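Local coordinates for protein GH5 (Bacteroidetes bacterium AC2a, PDB 4YHE) that probably hydrolyses beta-1,4-glucosidic bonds in cellulose and related glucans, as a family 5 glycoside hydrolase, at residues Met14-Asn19 / Ala363-Trp368. Numbering follows the deposited sequence.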
loop_
_atom_site.group_PDB
_atom_site.type_symbol
_atom_site.label_atom_id
_atom_site.label_comp_id
_atom_site.label_asym_id
_atom_site.label_seq_id
_atom_site.Cartn_x
_atom_site.Cartn_y
_atom_site.Cartn_z
ATOM N N MET A 14 2.899 -1.505 12.843
ATOM C CA MET A 14 2.491 -2.265 11.673
ATOM C C MET A 14 3.555 -3.202 11.144
ATOM O O MET A 14 3.230 -4.106 10.346
ATOM C CB MET A 14 1.964 -1.318 10.573
ATOM C CG MET A 14 0.754 -0.556 11.047
ATOM S SD MET A 14 -0.227 0.236 9.756
ATOM C CE MET A 14 1.004 1.233 8.982
ATOM N N GLY A 15 4.817 -3.001 11.568
ATOM C CA GLY A 15 5.919 -3.836 11.215
ATOM C C GLY A 15 6.055 -4.135 9.719
ATOM O O GLY A 15 6.030 -3.199 8.881
ATOM N N ILE A 16 6.232 -5.420 9.410
ATOM C CA ILE A 16 6.033 -5.935 8.069
ATOM C C ILE A 16 4.608 -6.550 8.032
ATOM O O ILE A 16 4.231 -7.372 8.857
ATOM C CB ILE A 16 7.116 -6.945 7.632
ATOM C CG1 ILE A 16 8.491 -6.285 7.641
ATOM C CG2 ILE A 16 6.789 -7.566 6.273
ATOM C CD1 ILE A 16 8.638 -5.101 6.686
ATOM N N GLY A 17 3.805 -6.079 7.092
ATOM C CA GLY A 17 2.483 -6.604 6.853
ATOM C C GLY A 17 2.349 -7.182 5.448
ATOM O O GLY A 17 3.351 -7.391 4.721
ATOM N N TRP A 18 1.095 -7.475 5.075
ATOM C CA TRP A 18 0.810 -8.257 3.872
ATOM C C TRP A 18 -0.472 -7.730 3.267
ATOM O O TRP A 18 -1.422 -7.386 4.010
ATOM C CB TRP A 18 0.674 -9.716 4.279
ATOM C CG TRP A 18 0.442 -10.751 3.233
ATOM C CD1 TRP A 18 1.369 -11.475 2.590
ATOM C CD2 TRP A 18 -0.826 -11.245 2.796
ATOM N NE1 TRP A 18 0.771 -12.388 1.745
ATOM C CE2 TRP A 18 -0.580 -12.275 1.874
ATOM C CE3 TRP A 18 -2.144 -10.947 3.127
ATOM C CZ2 TRP A 18 -1.606 -12.975 1.248
ATOM C CZ3 TRP A 18 -3.165 -11.645 2.481
ATOM C CH2 TRP A 18 -2.880 -12.656 1.584
ATOM N N ASN A 19 -0.476 -7.611 1.934
ATOM C CA ASN A 19 -1.686 -7.179 1.191
ATOM C C ASN A 19 -2.489 -8.389 0.702
ATOM O O ASN A 19 -1.943 -9.294 0.032
ATOM C CB ASN A 19 -1.352 -6.378 -0.037
ATOM C CG ASN A 19 -1.031 -4.933 0.261
ATOM O OD1 ASN A 19 -1.890 -4.054 0.145
ATOM N ND2 ASN A 19 0.222 -4.677 0.620
ATOM N N ALA A 363 12.620 -13.631 5.023
ATOM C CA ALA A 363 13.592 -12.595 4.702
ATOM C C ALA A 363 13.100 -11.213 5.119
ATOM O O ALA A 363 13.803 -10.456 5.820
ATOM C CB ALA A 363 13.975 -12.636 3.247
ATOM N N MET A 364 11.863 -10.869 4.734
ATOM C CA MET A 364 11.359 -9.550 4.990
ATOM C C MET A 364 11.043 -9.321 6.481
ATOM O O MET A 364 11.521 -8.341 7.083
ATOM C CB MET A 364 10.163 -9.247 4.040
ATOM C CG MET A 364 8.999 -10.201 4.096
ATOM S SD MET A 364 7.729 -9.764 2.834
ATOM C CE MET A 364 8.538 -10.113 1.331
ATOM N N ILE A 365 10.308 -10.244 7.103
ATOM C CA ILE A 365 9.859 -10.039 8.462
ATOM C C ILE A 365 11.085 -10.103 9.384
ATOM O O ILE A 365 11.268 -9.234 10.186
ATOM C CB ILE A 365 8.830 -11.089 8.877
ATOM C CG1 ILE A 365 7.544 -10.885 8.073
ATOM C CG2 ILE A 365 8.524 -11.054 10.371
ATOM C CD1 ILE A 365 6.549 -11.999 8.264
ATOM N N ASP A 366 11.919 -11.108 9.223
ATOM C CA ASP A 366 13.002 -11.312 10.216
ATOM C C ASP A 366 14.063 -10.196 10.129
ATOM O O ASP A 366 14.663 -9.834 11.140
ATOM C CB ASP A 366 13.637 -12.660 10.044
ATOM C CG ASP A 366 12.697 -13.786 10.376
ATOM O OD1 ASP A 366 11.678 -13.554 11.019
ATOM O OD2 ASP A 366 12.995 -14.921 10.013
ATOM N N SER A 367 14.247 -9.606 8.945
ATOM C CA SER A 367 15.179 -8.503 8.819
ATOM C C SER A 367 14.644 -7.237 9.511
ATOM O O SER A 367 15.375 -6.596 10.269
ATOM C CB SER A 367 15.542 -8.254 7.366
ATOM O OG SER A 367 16.620 -7.344 7.258
ATOM N N TRP A 368 13.385 -6.873 9.251
ATOM C CA TRP A 368 12.738 -5.759 9.900
ATOM C C TRP A 368 12.739 -5.936 11.416
ATOM O O TRP A 368 13.014 -4.982 12.120
ATOM C CB TRP A 368 11.296 -5.563 9.417
ATOM C CG TRP A 368 10.743 -4.250 9.699
ATOM C CD1 TRP A 368 10.708 -3.153 8.853
ATOM C CD2 TRP A 368 10.103 -3.823 10.921
ATOM N NE1 TRP A 368 10.130 -2.095 9.497
ATOM C CE2 TRP A 368 9.736 -2.476 10.752
ATOM C CE3 TRP A 368 9.803 -4.452 12.124
ATOM C CZ2 TRP A 368 9.098 -1.737 11.760
ATOM C CZ3 TRP A 368 9.176 -3.717 13.119
ATOM C CH2 TRP A 368 8.831 -2.390 12.936
#
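Strand 16-19 and helix 363-368 run roughly antiparallel, at 154°, with a closest approach of 8.7 Å between their axes and the CA atoms of Ile16 and Ile365 5.6 Å from each other. This is the seam of a TIM barrel: the first strand of the closed parallel sheet meets helix 357-369, which follows the eighth strand, 327-332, and packs on the outside of the barrel. No hydrogen bond links the two segments; the contact is apolar and buried. Ile16 points at the helix and divides its branches. Ile16 CG1, anti to the carbonyl carbon, presses on Trp368 CB at 3.4 Å, and Ile16 CD1 reaches the five-membered ring of the indole, 3.6 Å from Trp368 CD1. Ile16 CG2 lies 3.9 Å from Ile365 CG1 and 4.1 Å from Met364 CG, the Met364 side chain crossing that of Ile16 at about a right angle. Trp368 carries its CG anti to the backbone N (chi1 -162°), which brings the ring face-on to the turn that leads into the strand, while its NE1 is hydrogen-bonded to Ile326 O. An alanine here, lacking the indole and its hydrogen bond to Ile326 O, would probably loosen the packing on Gly15 and Ile16. Gly15, with positive phi just after helix 6-13, lays its bare backbone over one indole face: a CH-pi contact, with Gly15 CA 3.7 Å from the centroid of the six-membered ring of Trp368 and 11° off its normal.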